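Local atomic coordinates of DNA polymerase sliding clamp 2 (Sulfolobus tokodaii, PDB entry 3AIZ), a protein that acts as a subunit of a ring-shaped sliding clamp that encircles DNA and tethers DNA polymerase and other DNA-processing proteins to it. Residues V45-F50 against I241-P246; I49-K54 against D123-P128. All blocks are in the same frame, centred on the assembly; numbering follows the deposited sequence.

Interaction 1: residues V45-F50 against I241-P246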
ATOM      1  N   VAL A  45     -19.494  24.248 -30.521  1.00 38.27           N
ATOM      2  CA  VAL A  45     -20.610  23.309 -30.481  1.00 39.68           C
ATOM      3  C   VAL A  45     -21.169  23.148 -29.070  1.00 38.76           C
ATOM      4  O   VAL A  45     -22.370  22.943 -28.888  1.00 38.43           O
ATOM      5  CB  VAL A  45     -20.205  21.927 -31.031  1.00 39.74           C
ATOM      6  CG1 VAL A  45     -21.362  20.947 -30.915  1.00 37.22           C
ATOM      7  CG2 VAL A  45     -19.747  22.047 -32.475  1.00 43.79           C
ATOM      8  N   LEU A  46     -20.296  23.248 -28.073  1.00 36.58           N
ATOM      9  CA  LEU A  46     -20.698  23.041 -26.687  1.00 33.27           C
ATOM     10  C   LEU A  46     -20.454  24.278 -25.834  1.00 35.23           C
ATOM     11  O   LEU A  46     -19.342  24.806 -25.796  1.00 37.37           O
ATOM     12  CB  LEU A  46     -19.942  21.853 -26.090  1.00 34.48           C
ATOM     13  CG  LEU A  46     -20.184  21.573 -24.606  1.00 30.72           C
ATOM     14  CD1 LEU A  46     -21.614  21.115 -24.375  1.00 32.54           C
ATOM     15  CD2 LEU A  46     -19.202  20.539 -24.093  1.00 31.33           C
ATOM     16  N   MET A  47     -21.497  24.730 -25.147  1.00 34.90           N
ATOM     17  CA  MET A  47     -21.370  25.836 -24.207  1.00 36.64           C
ATOM     18  C   MET A  47     -21.482  25.338 -22.774  1.00 37.35           C
ATOM     19  O   MET A  47     -22.529  24.841 -22.362  1.00 37.50           O
ATOM     20  CB  MET A  47     -22.436  26.900 -24.465  1.00 36.19           C
ATOM     21  CG  MET A  47     -22.476  27.990 -23.404  1.00 38.45           C
ATOM     22  SD  MET A  47     -23.653  29.300 -23.782  1.00 40.26           S
ATOM     23  CE  MET A  47     -22.969  29.923 -25.316  1.00 44.58           C
ATOM     24  N   VAL A  48     -20.399  25.471 -22.017  1.00 37.73           N
ATOM     25  CA  VAL A  48     -20.402  25.051 -20.623  1.00 38.10           C
ATOM     26  C   VAL A  48     -20.724  26.226 -19.707  1.00 41.22           C
ATOM     27  O   VAL A  48     -20.088  27.277 -19.781  1.00 42.06           O
ATOM     28  CB  VAL A  48     -19.057  24.432 -20.211  1.00 38.78           C
ATOM     29  CG1 VAL A  48     -19.127  23.926 -18.782  1.00 36.98           C
ATOM     30  CG2 VAL A  48     -18.686  23.302 -21.156  1.00 41.00           C
ATOM     31  N   ILE A  49     -21.722  26.042 -18.849  1.00 38.83           N
ATOM     32  CA  ILE A  49     -22.123  27.082 -17.913  1.00 36.69           C
ATOM     33  C   ILE A  49     -22.084  26.590 -16.472  1.00 38.36           C
ATOM     34  O   ILE A  49     -22.630  25.537 -16.144  1.00 39.26           O
ATOM     35  CB  ILE A  49     -23.540  27.607 -18.214  1.00 35.47           C
ATOM     36  CG1 ILE A  49     -23.581  28.294 -19.578  1.00 36.93           C
ATOM     37  CG2 ILE A  49     -23.990  28.573 -17.134  1.00 38.10           C
ATOM     38  CD1 ILE A  49     -24.948  28.819 -19.945  1.00 35.74           C
ATOM     39  N   PHE A  50     -21.425  27.363 -15.620  1.00 40.55           N
ATOM     40  CA  PHE A  50     -21.431  27.125 -14.186  1.00 36.53           C
ATOM     41  C   PHE A  50     -22.182  28.277 -13.538  1.00 37.87           C
ATOM     42  O   PHE A  50     -21.825  29.435 -13.736  1.00 43.26           O
ATOM     43  CB  PHE A  50     -19.996  27.054 -13.663  1.00 38.02           C
ATOM     44  CG  PHE A  50     -19.871  27.297 -12.190  1.00 39.28           C
ATOM     45  CD1 PHE A  50     -20.299  26.350 -11.277  1.00 39.62           C
ATOM     46  CD2 PHE A  50     -19.313  28.472 -11.716  1.00 40.51           C
ATOM     47  CE1 PHE A  50     -20.181  26.575  -9.921  1.00 39.44           C
ATOM     48  CE2 PHE A  50     -19.192  28.701 -10.362  1.00 38.92           C
ATOM     49  CZ  PHE A  50     -19.627  27.751  -9.463  1.00 37.96           C
ATOM     50  N   ILE A 241     -24.832  23.745 -16.397  1.00 31.11           N
ATOM     51  CA  ILE A 241     -25.733  23.869 -17.534  1.00 31.16           C
ATOM     52  C   ILE A 241     -24.968  23.720 -18.839  1.00 32.83           C
ATOM     53  O   ILE A 241     -23.991  24.429 -19.079  1.00 32.84           O
ATOM     54  CB  ILE A 241     -26.469  25.222 -17.528  1.00 36.33           C
ATOM     55  CG1 ILE A 241     -27.224  25.411 -16.210  1.00 37.22           C
ATOM     56  CG2 ILE A 241     -27.417  25.318 -18.714  1.00 33.48           C
ATOM     57  CD1 ILE A 241     -27.948  26.730 -16.107  1.00 40.92           C
ATOM     58  N   PHE A 242     -25.414  22.793 -19.677  1.00 32.61           N
ATOM     59  CA  PHE A 242     -24.756  22.545 -20.952  1.00 31.00           C
ATOM     60  C   PHE A 242     -25.675  22.862 -22.121  1.00 29.71           C
ATOM     61  O   PHE A 242     -26.889  22.695 -22.033  1.00 32.70           O
ATOM     62  CB  PHE A 242     -24.289  21.091 -21.041  1.00 31.95           C
ATOM     63  CG  PHE A 242     -23.263  20.720 -20.011  1.00 31.29           C
ATOM     64  CD1 PHE A 242     -23.645  20.146 -18.811  1.00 29.40           C
ATOM     65  CD2 PHE A 242     -21.917  20.940 -20.247  1.00 31.46           C
ATOM     66  CE1 PHE A 242     -22.704  19.801 -17.862  1.00 30.53           C
ATOM     67  CE2 PHE A 242     -20.970  20.599 -19.302  1.00 33.26           C
ATOM     68  CZ  PHE A 242     -21.365  20.028 -18.108  1.00 34.31           C
ATOM     69  N   TRP A 243     -25.082  23.326 -23.213  1.00 29.63           N
ATOM     70  CA  TRP A 243     -25.815  23.543 -24.451  1.00 32.46           C
ATOM     71  C   TRP A 243     -25.071  22.883 -25.603  1.00 32.52           C
ATOM     72  O   TRP A 243     -23.915  23.209 -25.874  1.00 31.95           O
ATOM     73  CB  TRP A 243     -26.002  25.036 -24.725  1.00 35.15           C
ATOM     74  CG  TRP A 243     -27.070  25.676 -23.890  1.00 34.84           C
ATOM     75  CD1 TRP A 243     -26.896  26.396 -22.745  1.00 38.36           C
ATOM     76  CD2 TRP A 243     -28.480  25.653 -24.140  1.00 36.26           C
ATOM     77  NE1 TRP A 243     -28.110  26.825 -22.266  1.00 37.85           N
ATOM     78  CE2 TRP A 243     -29.098  26.383 -23.105  1.00 37.83           C
ATOM     79  CE3 TRP A 243     -29.281  25.090 -25.139  1.00 36.49           C
ATOM     80  CZ2 TRP A 243     -30.478  26.562 -23.039  1.00 37.55           C
ATOM     81  CZ3 TRP A 243     -30.650  25.268 -25.072  1.00 34.79           C
ATOM     82  CH2 TRP A 243     -31.234  25.998 -24.029  1.00 38.63           C
ATOM     83  N   ILE A 244     -25.738  21.947 -26.271  1.00 35.27           N
ATOM     84  CA  ILE A 244     -25.132  21.222 -27.381  1.00 33.96           C
ATOM     85  C   ILE A 244     -25.745  21.649 -28.707  1.00 32.14           C
ATOM     86  O   ILE A 244     -26.962  21.597 -28.881  1.00 32.03           O
ATOM     87  CB  ILE A 244     -25.291  19.693 -27.224  1.00 32.45           C
ATOM     88  CG1 ILE A 244     -24.568  19.192 -25.972  1.00 32.15           C
ATOM     89  CG2 ILE A 244     -24.754  18.976 -28.450  1.00 35.81           C
ATOM     90  CD1 ILE A 244     -25.281  19.509 -24.679  1.00 33.00           C
ATOM     91  N   ALA A 245     -24.902  22.077 -29.637  1.00 31.30           N
ATOM     92  CA  ALA A 245     -25.366  22.429 -30.971  1.00 34.38           C
ATOM     93  C   ALA A 245     -25.713  21.161 -31.737  1.00 38.91           C
ATOM     94  O   ALA A 245     -24.899  20.240 -31.825  1.00 40.68           O
ATOM     95  CB  ALA A 245     -24.306  23.225 -31.712  1.00 37.35           C
ATOM     96  N   PRO A 246     -26.932  21.103 -32.289  1.00 37.46           N
ATOM     97  CA  PRO A 246     -27.373  19.935 -33.055  1.00 38.01           C
ATOM     98  C   PRO A 246     -26.683  19.882 -34.409  1.00 40.13           C
ATOM     99  O   PRO A 246     -26.206  20.908 -34.892  1.00 41.64           O
ATOM    100  CB  PRO A 246     -28.867  20.196 -33.245  1.00 36.85           C
ATOM    101  CG  PRO A 246     -28.983  21.674 -33.234  1.00 34.51           C
ATOM    102  CD  PRO A 246     -27.971  22.146 -32.229  1.00 36.33           C
TER
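Leu46 to Ile49 pair with Ile241 to Ile244 as two antiparallel edge-to-edge strands, the seam by which the N-terminal and C-terminal domains of this PCNA-type clamp subunit share a continuous run of strands. The strand axes run 4.8 Å apart at 171°. Met47 with Trp243 and Ile49 with Ile241 are hydrogen-bonded pairs, each closed by two amide-to-carbonyl bonds, among them Met47 N to Trp243 O (2.9 Å) and Ile241 N to Ile49 O (2.9 Å). Beyond the regular ladder, Ala245 N still donates to Val45 O (2.8 Å), so the pairing runs on to where both strands give way to loop. Leu46 with Ile244 and Val48 with Phe242 are the non-hydrogen-bonded pairs, and their side chains share one face. There Leu46 and Ile244 lie alongside each other, CD1 of Leu46 being 3.9 Å from CG1 of Ile244, and the same CD1 also touches CD2 of Phe242. With CG anti to the carbonyl carbon (chi1 -63°), the end of the Phe242 ring comes nearer the partner strand and brings CE2 to 3.8 Å from Val48 CG1. Helix 202-211 packs on this face through Val204 and Val208. Met47, Ile49, Ile241 and Trp243 occupy the other face, where the chain segment joining the two domains passes. Met47 and Trp243 meet there at their CB atoms, and the methionine runs out extended as far as its sulfur, which makes an oblique Met-aromatic contact, SD lying 5.3 Å from the centroid of the Trp243 five-membered ring, while CD1 of Ile49 touches the edge of the indole at CD1.

Interaction 2: residues I49-K54 against D123-P128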
ATOM      1  N   ILE A  49     -21.722  26.042 -18.849  1.00 38.83           N
ATOM      2  CA  ILE A  49     -22.123  27.082 -17.913  1.00 36.69           C
ATOM      3  C   ILE A  49     -22.084  26.590 -16.472  1.00 38.36           C
ATOM      4  O   ILE A  49     -22.630  25.537 -16.144  1.00 39.26           O
ATOM      5  CB  ILE A  49     -23.540  27.607 -18.214  1.00 35.47           C
ATOM      6  CG1 ILE A  49     -23.581  28.294 -19.578  1.00 36.93           C
ATOM      7  CG2 ILE A  49     -23.990  28.573 -17.134  1.00 38.10           C
ATOM      8  CD1 ILE A  49     -24.948  28.819 -19.945  1.00 35.74           C
ATOM      9  N   PHE A  50     -21.425  27.363 -15.620  1.00 40.55           N
ATOM     10  CA  PHE A  50     -21.431  27.125 -14.186  1.00 36.53           C
ATOM     11  C   PHE A  50     -22.182  28.277 -13.538  1.00 37.87           C
ATOM     12  O   PHE A  50     -21.825  29.435 -13.736  1.00 43.26           O
ATOM     13  CB  PHE A  50     -19.996  27.054 -13.663  1.00 38.02           C
ATOM     14  CG  PHE A  50     -19.871  27.297 -12.190  1.00 39.28           C
ATOM     15  CD1 PHE A  50     -20.299  26.350 -11.277  1.00 39.62           C
ATOM     16  CD2 PHE A  50     -19.313  28.472 -11.716  1.00 40.51           C
ATOM     17  CE1 PHE A  50     -20.181  26.575  -9.921  1.00 39.44           C
ATOM     18  CE2 PHE A  50     -19.192  28.701 -10.362  1.00 38.92           C
ATOM     19  CZ  PHE A  50     -19.627  27.751  -9.463  1.00 37.96           C
ATOM     20  N   LYS A  51     -23.232  27.971 -12.782  1.00 35.72           N
ATOM     21  CA  LYS A  51     -24.071  29.025 -12.216  1.00 35.50           C
ATOM     22  C   LYS A  51     -24.586  28.731 -10.808  1.00 34.24           C
ATOM     23  O   LYS A  51     -25.121  27.657 -10.539  1.00 36.63           O
ATOM     24  CB  LYS A  51     -25.243  29.335 -13.154  1.00 34.73           C
ATOM     25  CG  LYS A  51     -26.261  30.308 -12.577  1.00 37.47           C
ATOM     26  CD  LYS A  51     -27.176  30.865 -13.656  1.00 41.78           C
ATOM     27  CE  LYS A  51     -27.955  29.763 -14.352  1.00 51.32           C
ATOM     28  NZ  LYS A  51     -28.761  30.283 -15.495  1.00 54.50           N
ATOM     29  N   ILE A  52     -24.422  29.703  -9.916  1.00 36.37           N
ATOM     30  CA  ILE A  52     -24.968  29.622  -8.567  1.00 37.04           C
ATOM     31  C   ILE A  52     -25.918  30.788  -8.304  1.00 40.13           C
ATOM     32  O   ILE A  52     -25.476  31.914  -8.073  1.00 40.17           O
ATOM     33  CB  ILE A  52     -23.861  29.645  -7.500  1.00 33.32           C
ATOM     34  CG1 ILE A  52     -22.834  28.544  -7.764  1.00 35.29           C
ATOM     35  CG2 ILE A  52     -24.461  29.495  -6.111  1.00 32.30           C
ATOM     36  CD1 ILE A  52     -21.772  28.434  -6.693  1.00 32.41           C
ATOM     37  N   PRO A  53     -27.231  30.521  -8.344  1.00 42.00           N
ATOM     38  CA  PRO A  53     -28.236  31.555  -8.073  1.00 40.83           C
ATOM     39  C   PRO A  53     -27.981  32.233  -6.732  1.00 39.49           C
ATOM     40  O   PRO A  53     -27.455  31.600  -5.818  1.00 38.63           O
ATOM     41  CB  PRO A  53     -29.543  30.761  -8.023  1.00 40.81           C
ATOM     42  CG  PRO A  53     -29.286  29.566  -8.874  1.00 39.39           C
ATOM     43  CD  PRO A  53     -27.843  29.219  -8.661  1.00 39.59           C
ATOM     44  N   LYS A  54     -28.352  33.504  -6.621  1.00 45.35           N
ATOM     45  CA  LYS A  54     -28.116  34.268  -5.400  1.00 43.66           C
ATOM     46  C   LYS A  54     -28.887  33.687  -4.219  1.00 40.71           C
ATOM     47  O   LYS A  54     -28.574  33.969  -3.064  1.00 42.16           O
ATOM     48  CB  LYS A  54     -28.492  35.738  -5.598  1.00 43.48           C
ATOM     49  CG  LYS A  54     -29.990  35.991  -5.668  1.00 46.96           C
ATOM     50  CD  LYS A  54     -30.307  37.467  -5.488  1.00 54.73           C
ATOM     51  CE  LYS A  54     -31.804  37.702  -5.366  1.00 60.40           C
ATOM     52  NZ  LYS A  54     -32.122  39.136  -5.107  1.00 59.47           N
ATOM     53  N   ASP A 123     -18.609  38.934 -18.210  1.00 65.20           N
ATOM     54  CA  ASP A 123     -18.918  38.269 -19.468  1.00 67.00           C
ATOM     55  C   ASP A 123     -20.380  37.841 -19.465  1.00 68.14           C
ATOM     56  O   ASP A 123     -20.746  36.860 -18.815  1.00 68.75           O
ATOM     57  CB  ASP A 123     -18.015  37.050 -19.663  1.00 66.08           C
ATOM     58  CG  ASP A 123     -18.330  36.287 -20.935  1.00 71.05           C
ATOM     59  OD1 ASP A 123     -18.769  36.923 -21.917  1.00 70.19           O
ATOM     60  OD2 ASP A 123     -18.137  35.052 -20.952  1.00 68.35           O
ATOM     61  N   GLN A 124     -21.213  38.581 -20.191  1.00 69.59           N
ATOM     62  CA  GLN A 124     -22.654  38.337 -20.208  1.00 67.99           C
ATOM     63  C   GLN A 124     -23.014  36.893 -20.556  1.00 66.48           C
ATOM     64  O   GLN A 124     -22.422  36.290 -21.452  1.00 65.36           O
ATOM     65  CB  GLN A 124     -23.350  39.302 -21.169  1.00 63.25           C
ATOM     66  CG  GLN A 124     -23.237  40.763 -20.765  1.00 65.63           C
ATOM     67  CD  GLN A 124     -23.937  41.064 -19.453  1.00 71.27           C
ATOM     68  OE1 GLN A 124     -24.667  40.226 -18.922  1.00 72.89           O
ATOM     69  NE2 GLN A 124     -23.720  42.264 -18.927  1.00 73.03           N
ATOM     70  N   LEU A 125     -23.992  36.352 -19.837  1.00 62.27           N
ATOM     71  CA  LEU A 125     -24.443  34.981 -20.045  1.00 61.10           C
ATOM     72  C   LEU A 125     -25.454  34.913 -21.186  1.00 62.34           C
ATOM     73  O   LEU A 125     -26.608  35.316 -21.029  1.00 58.88           O
ATOM     74  CB  LEU A 125     -25.061  34.431 -18.757  1.00 57.68           C
ATOM     75  CG  LEU A 125     -25.407  32.943 -18.728  1.00 51.41           C
ATOM     76  CD1 LEU A 125     -24.193  32.115 -19.102  1.00 49.82           C
ATOM     77  CD2 LEU A 125     -25.932  32.541 -17.356  1.00 47.20           C
ATOM     78  N   THR A 126     -25.018  34.401 -22.332  1.00 58.63           N
ATOM     79  CA  THR A 126     -25.866  34.356 -23.517  1.00 58.27           C
ATOM     80  C   THR A 126     -26.316  32.936 -23.854  1.00 54.47           C
ATOM     81  O   THR A 126     -25.800  32.316 -24.784  1.00 49.01           O
ATOM     82  CB  THR A 126     -25.148  34.957 -24.742  1.00 58.69           C
ATOM     83  OG1 THR A 126     -24.499  36.177 -24.367  1.00 63.94           O
ATOM     84  CG2 THR A 126     -26.141  35.233 -25.865  1.00 49.43           C
ATOM     85  N   GLU A 127     -27.282  32.426 -23.095  1.00 51.63           N
ATOM     86  CA  GLU A 127     -27.857  31.113 -23.368  1.00 48.35           C
ATOM     87  C   GLU A 127     -28.753  31.177 -24.600  1.00 44.71           C
ATOM     88  O   GLU A 127     -29.427  32.180 -24.829  1.00 50.27           O
ATOM     89  CB  GLU A 127     -28.673  30.617 -22.170  1.00 46.87           C
ATOM     90  CG  GLU A 127     -27.900  30.504 -20.866  1.00 48.25           C
ATOM     91  CD  GLU A 127     -28.722  29.868 -19.757  1.00 51.96           C
ATOM     92  OE1 GLU A 127     -29.506  28.941 -20.054  1.00 44.62           O
ATOM     93  OE2 GLU A 127     -28.584  30.290 -18.588  1.00 54.51           O
ATOM     94  N   PRO A 128     -28.762  30.103 -25.402  1.00 45.10           N
ATOM     95  CA  PRO A 128     -29.658  30.024 -26.560  1.00 45.23           C
ATOM     96  C   PRO A 128     -31.113  30.206 -26.141  1.00 46.73           C
ATOM     97  O   PRO A 128     -31.542  29.632 -25.139  1.00 43.49           O
ATOM     98  CB  PRO A 128     -29.433  28.599 -27.076  1.00 41.26           C
ATOM     99  CG  PRO A 128     -28.059  28.250 -26.628  1.00 41.20           C
ATOM    100  CD  PRO A 128     -27.887  28.922 -25.296  1.00 45.63           C
TER
HETATM  101  O   HOH W   1     -30.558  28.354 -17.106  1.00 36.63           O
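Lys51 and Glu127 form a salt bridge, and Ile49 and Leu125 an apolar contact, between a strand of the N-terminal domain and the interdomain connecting loop of the PCNA fold, to which 123-128 belongs. In the polar part, Lys51 NZ donates to Glu127 OE2 (3.1 Å), meeting that oxygen nearly in line with its C-O bond. The lysine leaves the strand with CG anti to the backbone N and then bends at chi3 (60°), which brings the ammonium to the carboxylate; the two side chains meet at about a right angle. A water joins the same groups by a second route, accepting from Lys51 NZ (3.1 Å) and donating to Glu127 OE1 (3.2 Å), so the ammonium is linked to both carboxylate oxygens, directly to one and through water to the other. OE1 also receives a weak hydrogen bond from Trp243 NE1. The bridge would be expected to balance the two charges at this partly exposed site. In the apolar part, the CD1 methyl of Ile49 meets both loop side chains, 3.5 Å from Leu125 CD1 and 3.5 Å from Glu127 CG. The aliphatic stem of the glutamate thus packs on isoleucine while its carboxylate turns to lysine. Leu125 CD2 lies 4.1 Å from Lys51 NZ, bringing the second leucine methyl up to the ammonium. Around the contact, Leu125 also rests on Phe36 and Arg38 of strand 34-40, Lys51 touches Ile241 of strand 239-244, and Pro128 packs on Trp243, so this loop lies across three neighbouring strands, with 46-53 in the middle.

In the fold
Interactions 1 and 2 start from the same strand, 46-53, and their centres lie 11 Å apart. Along the chain that strand comes first, the connecting loop 123-128 next, and strand 239-244 last, close to the C-terminus. Interaction 1 joins the domains edge to edge; interaction 2 lays the loop that links them in sequence over the face of the same strands opposite helix 202-211. The two meet directly where Met47 CE packs against Thr126 O. Strand pairing and covering loop thus tie both halves of the subunit together, in the region where, in PCNA relatives, partner proteins commonly dock beside the connecting loop.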